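PDB 3OOV: methyl-accepting chemotaxis protein, putative from Geobacter sulfurreducens, which is a putative chemotaxis receptor whose crystallised fragment is a GAF domain, a fold that in relatives often binds small ligands and probably serves sensing here. Local coordinates for residues 108-118 with 128-136. Numbering follows the deposited sequence.
Sequences RALRSKSFVIC and GVFAVDNRS. With GOL (glycerol), chain C.
The guanidinium of Arg135 binds two successive carbonyls of the 3-10 turn 108-110. Its NH1 donates to Arg108 O at 2.8 Å, almost straight at 174°. NH2 reaches Ala109 O at 2.9 Å, coming from above that carbonyl's plane, and the backbone N of Ser112 lies over one guanidinium face. Asp133, at the end of strand 128-133, holds the same group: NE and NH2 bind side-on, one to each carboxylate oxygen, with NH2 to OD2 at 2.8 Å. OD1 also accepts from the backbone N of Arg135, which makes an Asx turn. A bend at chi3 (63°) curls the arginine chain back to its partners. Ser112 OG donates to Ser114 O.

A glycerol, probably from the crystallisation liquor, joins this network. Its O3 donates to Asp133 OD2 at 2.6 Å, O1 to Leu110 O and O2 to Ala109 O, while Ser112 N donates to O2.

Strands 115-118 and 128-133 belong to the antiparallel arms of a beta hairpin. Val116 pairs with Val132 and Cys118 with Phe130, each by two backbone bonds. Ile117 CD1 touches Ala131 CB at 3.6 Å on the face covered by helix 74-82. Val132 and Cys118 face helix 143-167.

Asp133 probably offsets the charge of Arg135, which also lies near Arg36. The two carbonyl bonds tie the turn to the hairpin's end. The glycerol is compatible with a small-ligand pocket but identifies no ligand.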
# COMPACT_ATOMS: atom_id res chain seq x y z
N ARG A 108 -9.20 21.93 -7.69
CA ARG A 108 -10.41 21.10 -7.71
C ARG A 108 -10.10 19.66 -8.06
O ARG A 108 -10.72 18.73 -7.52
CB ARG A 108 -11.46 21.63 -8.71
CG ARG A 108 -12.30 22.81 -8.16
CD ARG A 108 -13.40 23.25 -9.22
NE ARG A 108 -12.73 23.78 -10.41
CZ ARG A 108 -12.76 23.29 -11.64
NH1 ARG A 108 -13.44 22.18 -11.94
NH2 ARG A 108 -12.08 23.92 -12.57
N ALA A 109 -9.12 19.46 -8.95
CA ALA A 109 -8.83 18.15 -9.50
C ALA A 109 -8.31 17.23 -8.41
O ALA A 109 -8.44 16.03 -8.56
CB ALA A 109 -7.81 18.26 -10.66
N LEU A 110 -7.70 17.83 -7.37
CA LEU A 110 -7.08 17.18 -6.23
C LEU A 110 -7.93 17.18 -4.96
O LEU A 110 -7.45 16.67 -3.91
CB LEU A 110 -5.72 17.87 -5.87
CG LEU A 110 -4.68 17.82 -6.99
CD1 LEU A 110 -3.34 18.33 -6.47
CD2 LEU A 110 -4.49 16.38 -7.56
N ARG A 111 -9.15 17.71 -5.02
CA ARG A 111 -9.95 17.83 -3.79
C ARG A 111 -10.84 16.62 -3.42
O ARG A 111 -11.69 16.77 -2.61
CB ARG A 111 -10.86 19.03 -3.88
CG ARG A 111 -10.21 20.32 -3.58
CD ARG A 111 -11.30 21.34 -3.72
NE ARG A 111 -10.69 22.61 -3.48
CZ ARG A 111 -11.17 23.76 -3.90
NH1 ARG A 111 -12.32 23.78 -4.58
NH2 ARG A 111 -10.51 24.87 -3.64
N SER A 112 -10.64 15.45 -3.99
CA SER A 112 -11.48 14.33 -3.61
C SER A 112 -11.22 13.99 -2.15
O SER A 112 -10.10 14.11 -1.66
CB SER A 112 -11.17 13.17 -4.51
OG SER A 112 -12.17 12.18 -4.38
N LYS A 113 -12.26 13.57 -1.44
CA LYS A 113 -12.06 13.04 -0.10
C LYS A 113 -11.81 11.54 -0.10
O LYS A 113 -11.57 10.94 0.96
CB LYS A 113 -13.30 13.42 0.77
CG LYS A 113 -13.18 14.84 1.46
CD LYS A 113 -12.80 16.00 0.52
CE LYS A 113 -12.54 17.34 1.29
NZ LYS A 113 -11.40 18.07 0.63
N SER A 114 -11.93 10.92 -1.26
CA SER A 114 -11.72 9.49 -1.40
C SER A 114 -10.87 9.25 -2.68
O SER A 114 -11.17 9.80 -3.73
CB SER A 114 -13.05 8.79 -1.56
OG SER A 114 -13.32 8.88 -2.94
N PHE A 115 -9.80 8.47 -2.59
CA PHE A 115 -8.93 8.33 -3.73
C PHE A 115 -7.90 7.25 -3.53
O PHE A 115 -7.66 6.82 -2.40
CB PHE A 115 -8.19 9.66 -3.98
CG PHE A 115 -7.52 10.20 -2.73
CD1 PHE A 115 -6.31 9.66 -2.29
CD2 PHE A 115 -8.17 11.13 -1.93
CE1 PHE A 115 -5.73 10.15 -1.11
CE2 PHE A 115 -7.63 11.60 -0.73
CZ PHE A 115 -6.39 11.09 -0.31
N VAL A 116 -7.24 6.91 -4.62
CA VAL A 116 -5.98 6.13 -4.63
C VAL A 116 -4.85 6.94 -5.22
O VAL A 116 -5.00 7.61 -6.33
CB VAL A 116 -6.17 4.92 -5.58
CG1 VAL A 116 -4.83 4.23 -5.92
CG2 VAL A 116 -7.22 3.87 -4.93
N ILE A 117 -3.71 6.93 -4.53
CA ILE A 117 -2.44 7.49 -5.08
C ILE A 117 -1.48 6.33 -5.28
O ILE A 117 -1.26 5.51 -4.37
CB ILE A 117 -1.74 8.48 -4.14
CG1 ILE A 117 -2.73 9.36 -3.32
CG2 ILE A 117 -0.64 9.26 -4.93
CD1 ILE A 117 -3.61 10.41 -4.22
N CYS A 118 -0.88 6.30 -6.45
CA CYS A 118 -0.07 5.18 -6.88
C CYS A 118 1.25 5.76 -7.44
O CYS A 118 1.21 6.67 -8.24
CB CYS A 118 -0.82 4.36 -7.91
SG CYS A 118 0.25 3.12 -8.65
N GLY A 128 7.06 10.11 -10.02
CA GLY A 128 5.81 10.89 -10.07
C GLY A 128 4.69 10.02 -9.49
O GLY A 128 5.00 8.99 -8.94
N VAL A 129 3.42 10.42 -9.66
CA VAL A 129 2.25 9.73 -9.11
C VAL A 129 1.04 9.76 -10.05
O VAL A 129 0.81 10.75 -10.81
CB VAL A 129 1.81 10.29 -7.65
CG1 VAL A 129 2.93 10.18 -6.60
CG2 VAL A 129 1.36 11.74 -7.69
N PHE A 130 0.24 8.69 -9.98
CA PHE A 130 -1.16 8.75 -10.42
C PHE A 130 -2.01 9.01 -9.21
O PHE A 130 -1.86 8.34 -8.20
CB PHE A 130 -1.59 7.41 -10.98
CG PHE A 130 -1.17 7.17 -12.36
CD1 PHE A 130 0.18 7.11 -12.70
CD2 PHE A 130 -2.13 6.98 -13.36
CE1 PHE A 130 0.59 6.85 -14.03
CE2 PHE A 130 -1.76 6.72 -14.69
CZ PHE A 130 -0.38 6.64 -15.04
N ALA A 131 -2.90 10.00 -9.26
CA ALA A 131 -3.90 10.20 -8.20
C ALA A 131 -5.25 10.00 -8.91
O ALA A 131 -5.57 10.73 -9.85
CB ALA A 131 -3.78 11.65 -7.63
N VAL A 132 -6.06 9.05 -8.45
CA VAL A 132 -7.27 8.63 -9.15
C VAL A 132 -8.46 8.64 -8.17
O VAL A 132 -8.31 8.29 -6.98
CB VAL A 132 -7.14 7.25 -9.83
CG1 VAL A 132 -8.46 6.85 -10.62
CG2 VAL A 132 -5.99 7.20 -10.85
N ASP A 133 -9.63 9.10 -8.65
CA ASP A 133 -10.85 9.08 -7.85
C ASP A 133 -12.12 8.95 -8.70
O ASP A 133 -12.12 9.27 -9.89
CB ASP A 133 -10.94 10.25 -6.87
CG ASP A 133 -11.33 11.54 -7.54
OD1 ASP A 133 -12.55 11.66 -7.84
OD2 ASP A 133 -10.43 12.42 -7.83
N ASN A 134 -13.18 8.42 -8.05
CA ASN A 134 -14.55 8.37 -8.65
C ASN A 134 -15.45 9.14 -7.64
O ASN A 134 -16.38 8.59 -7.06
CB ASN A 134 -14.97 6.88 -8.75
CG ASN A 134 -14.36 6.15 -9.95
OD1 ASN A 134 -13.98 6.77 -10.95
ND2 ASN A 134 -14.30 4.83 -9.86
N ARG A 135 -15.11 10.39 -7.35
CA ARG A 135 -15.74 11.07 -6.22
C ARG A 135 -17.26 11.24 -6.33
O ARG A 135 -17.88 11.56 -5.35
CB ARG A 135 -15.10 12.44 -6.01
CG ARG A 135 -15.58 13.52 -7.04
CD ARG A 135 -14.68 14.82 -6.97
NE ARG A 135 -13.29 14.53 -7.33
CZ ARG A 135 -12.32 15.45 -7.47
NH1 ARG A 135 -12.57 16.71 -7.23
NH2 ARG A 135 -11.08 15.11 -7.85
N SER A 136 -17.84 11.14 -7.53
CA SER A 136 -19.27 11.36 -7.62
C SER A 136 -20.00 10.02 -7.44
O SER A 136 -21.22 9.99 -7.29
CB SER A 136 -19.66 12.09 -8.91
OG SER A 136 -19.83 11.17 -9.93
C1 GOL C . -6.80 13.17 -4.57
O1 GOL C . -5.96 14.23 -4.20
C2 GOL C . -7.21 13.48 -6.00
O2 GOL C . -8.30 14.41 -5.95
C3 GOL C . -7.63 12.15 -6.58
O3 GOL C . -7.86 12.25 -7.97
O HOH W 1 -13.25 7.52 -5.17